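Local coordinates for probable Thioesterase (Bartonella henselae, PDB 3HM0), which probably hydrolyses thioesters, perhaps of acyl-CoA type, as a hot-dog-fold enzyme of the thioesterase superfamily, at residues 34-38 against 114-118; 62-67 against 127-131. All blocks are in the same frame, centred on the assembly; numbering follows the deposited sequence.

Contact 1: residues 34-38 against 114-118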
ATOM      1  N   ASN A  34      24.575  -2.111  23.489  1.00 56.26           N
ATOM      2  CA  ASN A  34      23.301  -2.188  22.720  1.00 56.49           C
ATOM      3  C   ASN A  34      23.285  -1.287  21.468  1.00 56.04           C
ATOM      4  O   ASN A  34      22.755  -0.161  21.490  1.00 56.10           O
ATOM      5  CB  ASN A  34      22.099  -1.891  23.631  1.00 56.82           C
ATOM      6  CG  ASN A  34      20.775  -2.413  23.053  1.00 58.10           C
ATOM      7  OD1 ASN A  34      20.658  -3.588  22.676  1.00 59.70           O
ATOM      8  ND2 ASN A  34      19.775  -1.540  22.987  1.00 58.94           N
ATOM      9  N   ALA A  35      23.858  -1.805  20.380  1.00 55.11           N
ATOM     10  CA  ALA A  35      24.031  -1.050  19.139  1.00 54.12           C
ATOM     11  C   ALA A  35      22.735  -0.910  18.331  1.00 53.26           C
ATOM     12  O   ALA A  35      21.789  -1.664  18.526  1.00 53.47           O
ATOM     13  CB  ALA A  35      25.136  -1.688  18.288  1.00 54.13           C
ATOM     14  N   PHE A  36      22.702   0.081  17.444  1.00 52.45           N
ATOM     15  CA  PHE A  36      21.637   0.228  16.449  1.00 51.52           C
ATOM     16  C   PHE A  36      21.911  -0.657  15.240  1.00 50.89           C
ATOM     17  O   PHE A  36      22.948  -0.519  14.600  1.00 51.20           O
ATOM     18  CB  PHE A  36      21.547   1.679  15.966  1.00 51.25           C
ATOM     19  CG  PHE A  36      20.714   2.556  16.834  1.00 51.07           C
ATOM     20  CD1 PHE A  36      19.352   2.304  17.004  1.00 51.43           C
ATOM     21  CD2 PHE A  36      21.276   3.652  17.479  1.00 51.07           C
ATOM     22  CE1 PHE A  36      18.563   3.131  17.818  1.00 50.50           C
ATOM     23  CE2 PHE A  36      20.491   4.487  18.297  1.00 50.15           C
ATOM     24  CZ  PHE A  36      19.138   4.223  18.465  1.00 49.66           C
ATOM     25  N   HIS A  37      20.986  -1.551  14.912  1.00 49.93           N
ATOM     26  CA  HIS A  37      21.109  -2.324  13.684  1.00 48.86           C
ATOM     27  C   HIS A  37      20.809  -1.430  12.499  1.00 47.86           C
ATOM     28  O   HIS A  37      19.878  -0.632  12.550  1.00 47.90           O
ATOM     29  CB  HIS A  37      20.159  -3.509  13.699  1.00 48.86           C
ATOM     30  CG  HIS A  37      20.539  -4.568  14.683  1.00 50.70           C
ATOM     31  ND1 HIS A  37      20.343  -5.912  14.442  1.00 52.70           N
ATOM     32  CD2 HIS A  37      21.114  -4.485  15.908  1.00 52.04           C
ATOM     33  CE1 HIS A  37      20.771  -6.611  15.480  1.00 53.24           C
ATOM     34  NE2 HIS A  37      21.246  -5.769  16.382  1.00 54.19           N
ATOM     35  N   ASP A  38      21.612  -1.569  11.447  1.00 46.66           N
ATOM     36  CA  ASP A  38      21.496  -0.755  10.240  1.00 45.52           C
ATOM     37  C   ASP A  38      20.914  -1.555   9.079  1.00 44.37           C
ATOM     38  O   ASP A  38      21.361  -2.680   8.788  1.00 44.13           O
ATOM     39  CB  ASP A  38      22.863  -0.173   9.829  1.00 45.75           C
ATOM     40  CG  ASP A  38      23.249   1.074  10.626  1.00 46.90           C
ATOM     41  OD1 ASP A  38      22.730   1.287  11.740  1.00 47.20           O
ATOM     42  OD2 ASP A  38      24.091   1.853  10.129  1.00 48.60           O
ATOM     43  N   LYS A 114      17.611   2.738  11.341  1.00 33.54           N
ATOM     44  CA  LYS A 114      18.264   2.335  12.586  1.00 34.07           C
ATOM     45  C   LYS A 114      17.262   1.841  13.625  1.00 34.31           C
ATOM     46  O   LYS A 114      16.292   2.517  13.951  1.00 33.80           O
ATOM     47  CB  LYS A 114      19.144   3.455  13.131  1.00 33.84           C
ATOM     48  CG  LYS A 114      20.259   3.810  12.168  1.00 35.69           C
ATOM     49  CD  LYS A 114      20.852   5.180  12.403  1.00 38.67           C
ATOM     50  CE  LYS A 114      22.106   5.101  13.256  1.00 41.55           C
ATOM     51  NZ  LYS A 114      23.216   4.361  12.552  1.00 44.54           N
ATOM     52  N   THR A 115      17.514   0.640  14.134  1.00 34.80           N
ATOM     53  CA  THR A 115      16.574  -0.034  14.999  1.00 35.58           C
ATOM     54  C   THR A 115      17.324  -0.674  16.156  1.00 36.73           C
ATOM     55  O   THR A 115      18.388  -1.278  15.962  1.00 36.95           O
ATOM     56  CB  THR A 115      15.806  -1.119  14.212  1.00 35.13           C
ATOM     57  OG1 THR A 115      15.179  -0.538  13.063  1.00 34.01           O
ATOM     58  CG2 THR A 115      14.757  -1.769  15.062  1.00 35.56           C
ATOM     59  N   ARG A 116      16.786  -0.513  17.358  1.00 37.70           N
ATOM     60  CA  ARG A 116      17.232  -1.300  18.488  1.00 39.71           C
ATOM     61  C   ARG A 116      16.077  -1.466  19.464  1.00 40.65           C
ATOM     62  O   ARG A 116      15.165  -0.641  19.489  1.00 40.92           O
ATOM     63  CB  ARG A 116      18.435  -0.653  19.172  1.00 39.81           C
ATOM     64  CG  ARG A 116      18.106   0.628  19.923  1.00 41.77           C
ATOM     65  CD  ARG A 116      19.278   1.064  20.764  1.00 45.51           C
ATOM     66  NE  ARG A 116      19.134   2.413  21.327  1.00 48.84           N
ATOM     67  CZ  ARG A 116      20.022   2.970  22.152  1.00 49.86           C
ATOM     68  NH1 ARG A 116      21.113   2.302  22.514  1.00 51.02           N
ATOM     69  NH2 ARG A 116      19.827   4.194  22.618  1.00 50.71           N
ATOM     70  N   ILE A 117      16.101  -2.547  20.239  1.00 41.94           N
ATOM     71  CA  ILE A 117      15.185  -2.704  21.346  1.00 43.45           C
ATOM     72  C   ILE A 117      15.713  -1.791  22.446  1.00 44.92           C
ATOM     73  O   ILE A 117      16.928  -1.639  22.608  1.00 45.35           O
ATOM     74  CB  ILE A 117      15.087  -4.174  21.807  1.00 43.36           C
ATOM     75  CG1 ILE A 117      14.210  -4.969  20.840  1.00 43.07           C
ATOM     76  CG2 ILE A 117      14.464  -4.277  23.208  1.00 43.53           C
ATOM     77  CD1 ILE A 117      14.258  -6.471  21.046  1.00 44.00           C
ATOM     78  N   SER A 118      14.809  -1.132  23.156  1.00 46.36           N
ATOM     79  CA  SER A 118      15.210  -0.227  24.224  1.00 47.96           C
ATOM     80  C   SER A 118      14.616  -0.624  25.585  1.00 49.12           C
ATOM     81  O   SER A 118      15.102  -0.165  26.625  1.00 49.39           O
ATOM     82  CB  SER A 118      14.842   1.216  23.871  1.00 47.92           C
ATOM     83  OG  SER A 118      13.436   1.388  23.808  1.00 47.75           O
TER
HETATM   84  O   HOH W   1      16.967  -0.985  11.044  1.00 27.34           O
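Phe36 and Arg116 meet as ring and arm: Arg116 CD stands over one face of the Phe36 ring, 3.9 Å from its centroid, in a CH-pi contact, while the carbonyl carbon of Thr115 lies at the ring edge, near its plane. The guanidinium follows as an off-centre cation-pi partner, Arg116 CZ lying 4.5 Å from the same centroid, with the two planes inclined at 43°. The face it offers to the ring meets CE2 near the rim, and its edge points at Asn34. There Arg116 NH1 donates to Asn34 O (3.1 Å), approaching nearly along the C=O axis and close to the guanidinium plane, though the N-H is somewhat bent. With CG set between the backbone N and the carbonyl carbon (chi1 70°), the chain runs extended from CG to NE and carries the guanidinium past the ring to Asn34. Asn34 replies with its own amide, whose ND2 gives a bond of 2.9 Å to Ile117 O, near the amide plane. Past Phe36 the backbones zip together: His37 N reaches Thr115 O (2.8 Å) and Thr115 N reaches His37 O (3.1 Å). Lys114 lies alongside Asp38 and bends at its end to form a salt bridge, NZ approaching OD1 from the syn side at 3.2 Å. The His37 imidazole has its partner elsewhere, in Asp73. Such antiparallel pairing adds strand 37-42 as an outermost strand of this chain's hot-dog sheet.

Contact 2: residues 62-67 against 127-131; sequences FFERGR and MEQYI
Gln129 and Phe63 join strand to helix at the heart of a hot-dog fold, where the antiparallel sheet curls around helix 58-72. The side-chain amide of Gln129 is used at both ends. Its NE2 donates to Phe63 O (2.8 Å), a carbonyl that also accepts Arg67 N from one helical turn on; the side-chain donor arrives well off the carbonyl axis, at 127°, leaving the helical bond in place. Its OE1 receives Arg67 NH1 at 3.0 Å, in the carbonyl plane and at the guanidinium edge, although the amide and guanidinium planes stand 77° apart. The Arg67 chain bends at chi3 (-63°), and its CD lies 3.6 Å from Met127 SD. Beside these two hydrogen bonds the Phe63 ring slides past Gln129, with CD1 3.3 Å from Gln129 CB. Ile131 CD1 covers one face of that ring, 3.7 Å from the centroid, and also touches Phe62 CB.

The next shell fixes these groups. Thr115 on the adjoining strand hydrogen-bonds Gln129 NE2, giving that buried nitrogen a second partner and helping to settle which way the amide is turned. Ala141 and Met97, on two other strands, pack against Phe63. Farther round the helix, Glu64 OE2 hydrogen-bonds Val45 N of a second subunit, while OE1 is shared between Ala46 N of that subunit and Tyr55 OH of a third.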
ATOM      1  N   PHE A  62       8.923   1.180   5.939  1.00 25.31           N
ATOM      2  CA  PHE A  62      10.368   1.159   6.120  1.00 25.55           C
ATOM      3  C   PHE A  62      10.750   0.798   7.565  1.00 25.57           C
ATOM      4  O   PHE A  62      11.645  -0.018   7.789  1.00 25.81           O
ATOM      5  CB  PHE A  62      10.999   2.489   5.683  1.00 26.12           C
ATOM      6  CG  PHE A  62      10.907   2.770   4.185  1.00 27.99           C
ATOM      7  CD1 PHE A  62      11.352   1.846   3.248  1.00 28.95           C
ATOM      8  CD2 PHE A  62      10.420   3.989   3.722  1.00 31.08           C
ATOM      9  CE1 PHE A  62      11.276   2.105   1.886  1.00 29.20           C
ATOM     10  CE2 PHE A  62      10.357   4.264   2.341  1.00 31.08           C
ATOM     11  CZ  PHE A  62      10.775   3.307   1.430  1.00 29.89           C
ATOM     12  N   PHE A  63      10.057   1.375   8.548  1.00 25.59           N
ATOM     13  CA  PHE A  63      10.280   1.002   9.957  1.00 25.30           C
ATOM     14  C   PHE A  63      10.017  -0.469  10.211  1.00 26.04           C
ATOM     15  O   PHE A  63      10.759  -1.087  10.958  1.00 25.84           O
ATOM     16  CB  PHE A  63       9.401   1.826  10.906  1.00 24.47           C
ATOM     17  CG  PHE A  63       9.898   3.219  11.148  1.00 21.84           C
ATOM     18  CD1 PHE A  63      11.236   3.448  11.508  1.00 20.13           C
ATOM     19  CD2 PHE A  63       9.032   4.301  11.061  1.00 18.18           C
ATOM     20  CE1 PHE A  63      11.717   4.747  11.766  1.00 17.69           C
ATOM     21  CE2 PHE A  63       9.496   5.611  11.318  1.00 19.63           C
ATOM     22  CZ  PHE A  63      10.853   5.828  11.671  1.00 18.45           C
ATOM     23  N   GLU A  64       8.948  -1.012   9.611  1.00 27.02           N
ATOM     24  CA  GLU A  64       8.637  -2.445   9.671  1.00 28.58           C
ATOM     25  C   GLU A  64       9.786  -3.326   9.108  1.00 29.07           C
ATOM     26  O   GLU A  64      10.130  -4.342   9.705  1.00 29.33           O
ATOM     27  CB  GLU A  64       7.310  -2.744   8.965  1.00 29.00           C
ATOM     28  CG  GLU A  64       6.658  -4.097   9.306  1.00 31.75           C
ATOM     29  CD  GLU A  64       6.402  -4.934   8.047  1.00 37.06           C
ATOM     30  OE1 GLU A  64       5.525  -4.570   7.232  1.00 37.74           O
ATOM     31  OE2 GLU A  64       7.094  -5.971   7.862  1.00 40.45           O
ATOM     32  N   ARG A  65      10.379  -2.918   7.983  1.00 29.42           N
ATOM     33  CA  ARG A  65      11.582  -3.570   7.431  1.00 29.60           C
ATOM     34  C   ARG A  65      12.724  -3.612   8.443  1.00 29.63           C
ATOM     35  O   ARG A  65      13.406  -4.632   8.578  1.00 29.35           O
ATOM     36  CB  ARG A  65      12.063  -2.882   6.132  1.00 29.43           C
ATOM     37  CG  ARG A  65      11.060  -2.986   4.989  1.00 28.60           C
ATOM     38  CD  ARG A  65      11.661  -2.606   3.646  1.00 28.57           C
ATOM     39  NE  ARG A  65      10.601  -2.081   2.781  1.00 30.23           N
ATOM     40  CZ  ARG A  65      10.781  -1.518   1.592  1.00 28.09           C
ATOM     41  NH1 ARG A  65       9.741  -1.059   0.916  1.00 25.53           N
ATOM     42  NH2 ARG A  65      11.996  -1.399   1.090  1.00 28.51           N
ATOM     43  N   GLY A  66      12.922  -2.503   9.149  1.00 29.77           N
ATOM     44  CA  GLY A  66      13.966  -2.409  10.169  1.00 29.76           C
ATOM     45  C   GLY A  66      13.752  -3.438  11.259  1.00 29.74           C
ATOM     46  O   GLY A  66      14.668  -4.166  11.605  1.00 29.65           O
ATOM     47  N   ARG A  67      12.527  -3.496  11.778  1.00 29.80           N
ATOM     48  CA  ARG A  67      12.155  -4.411  12.844  1.00 29.95           C
ATOM     49  C   ARG A  67      12.258  -5.851  12.388  1.00 30.63           C
ATOM     50  O   ARG A  67      12.851  -6.652  13.079  1.00 32.09           O
ATOM     51  CB  ARG A  67      10.737  -4.136  13.365  1.00 29.26           C
ATOM     52  CG  ARG A  67      10.536  -2.696  13.825  1.00 29.47           C
ATOM     53  CD  ARG A  67       9.337  -2.517  14.728  1.00 28.54           C
ATOM     54  NE  ARG A  67       8.092  -2.840  14.046  1.00 27.55           N
ATOM     55  CZ  ARG A  67       7.406  -1.978  13.308  1.00 28.55           C
ATOM     56  NH1 ARG A  67       7.833  -0.736  13.166  1.00 26.65           N
ATOM     57  NH2 ARG A  67       6.279  -2.362  12.703  1.00 31.81           N
ATOM     58  N   MET A 127      10.789  -0.302  20.941  1.00 36.59           N
ATOM     59  CA  MET A 127      11.829  -0.005  19.972  1.00 36.54           C
ATOM     60  C   MET A 127      11.984   1.486  19.657  1.00 36.61           C
ATOM     61  O   MET A 127      11.002   2.255  19.653  1.00 36.65           O
ATOM     62  CB  MET A 127      11.613  -0.823  18.690  1.00 36.57           C
ATOM     63  CG  MET A 127      12.324  -2.162  18.682  1.00 36.43           C
ATOM     64  SD  MET A 127      11.731  -3.233  17.350  1.00 38.83           S
ATOM     65  CE  MET A 127      13.096  -4.353  17.089  1.00 37.33           C
ATOM     66  N   GLU A 128      13.226   1.887  19.405  1.00 36.33           N
ATOM     67  CA  GLU A 128      13.530   3.234  18.952  1.00 36.61           C
ATOM     68  C   GLU A 128      14.073   3.109  17.549  1.00 35.53           C
ATOM     69  O   GLU A 128      15.135   2.513  17.344  1.00 35.36           O
ATOM     70  CB  GLU A 128      14.595   3.901  19.828  1.00 37.15           C
ATOM     71  CG  GLU A 128      14.082   4.525  21.122  1.00 41.89           C
ATOM     72  CD  GLU A 128      15.226   4.992  22.055  1.00 48.05           C
ATOM     73  OE1 GLU A 128      16.394   5.137  21.588  1.00 49.80           O
ATOM     74  OE2 GLU A 128      14.939   5.215  23.259  1.00 49.96           O
ATOM     75  N   GLN A 129      13.362   3.692  16.582  1.00 34.50           N
ATOM     76  CA  GLN A 129      13.773   3.589  15.182  1.00 32.69           C
ATOM     77  C   GLN A 129      14.043   4.947  14.595  1.00 32.26           C
ATOM     78  O   GLN A 129      13.383   5.905  14.968  1.00 32.57           O
ATOM     79  CB  GLN A 129      12.728   2.833  14.366  1.00 32.13           C
ATOM     80  CG  GLN A 129      12.446   1.446  14.890  1.00 28.95           C
ATOM     81  CD  GLN A 129      11.724   0.593  13.886  1.00 26.56           C
ATOM     82  OE1 GLN A 129      10.491   0.489  13.930  1.00 25.66           O
ATOM     83  NE2 GLN A 129      12.481  -0.022  12.959  1.00 21.80           N
ATOM     84  N   TYR A 130      15.009   5.015  13.679  1.00 31.74           N
ATOM     85  CA  TYR A 130      15.384   6.248  13.000  1.00 31.77           C
ATOM     86  C   TYR A 130      15.533   6.043  11.484  1.00 31.11           C
ATOM     87  O   TYR A 130      15.962   4.978  11.018  1.00 30.91           O
ATOM     88  CB  TYR A 130      16.691   6.822  13.591  1.00 32.72           C
ATOM     89  CG  TYR A 130      16.617   7.139  15.079  1.00 35.30           C
ATOM     90  CD1 TYR A 130      16.108   8.353  15.531  1.00 37.02           C
ATOM     91  CD2 TYR A 130      17.036   6.210  16.032  1.00 37.91           C
ATOM     92  CE1 TYR A 130      16.014   8.635  16.894  1.00 38.69           C
ATOM     93  CE2 TYR A 130      16.950   6.482  17.399  1.00 39.06           C
ATOM     94  CZ  TYR A 130      16.441   7.698  17.825  1.00 40.25           C
ATOM     95  OH  TYR A 130      16.353   7.967  19.184  1.00 41.21           O
ATOM     96  N   ILE A 131      15.182   7.070  10.713  1.00 29.98           N
ATOM     97  CA  ILE A 131      15.399   7.035   9.280  1.00 29.18           C
ATOM     98  C   ILE A 131      16.229   8.227   8.838  1.00 29.54           C
ATOM     99  O   ILE A 131      15.816   9.371   8.984  1.00 29.35           O
ATOM    100  CB  ILE A 131      14.078   6.909   8.468  1.00 29.00           C
ATOM    101  CG1 ILE A 131      13.420   5.546   8.750  1.00 27.66           C
ATOM    102  CG2 ILE A 131      14.358   7.068   6.964  1.00 28.00           C
ATOM    103  CD1 ILE A 131      12.060   5.362   8.181  1.00 25.15           C
TER

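Contacts 1 and 2 lie about 9 Å apart between centres and meet along the neighbouring strands 110-120 and 124-133. Lys114 N and Tyr130 O, 2.8 Å apart, help stitch those strands together. On the helix side of the sheet Thr115 OG1 approaches Gln129 NE2 to 2.7 Å; the same hydroxyl binds a water that donates to His37 O, so a polar chain runs from the edge strand to the helix. On the outer side Phe36 CZ packs 3.3 Å from Tyr130 CE2. The active site is not marked here by a ligand; in hot-dog thioesterases it generally lies between subunits, and contact 2, whose helix meets two other copies, is probably the closer to it.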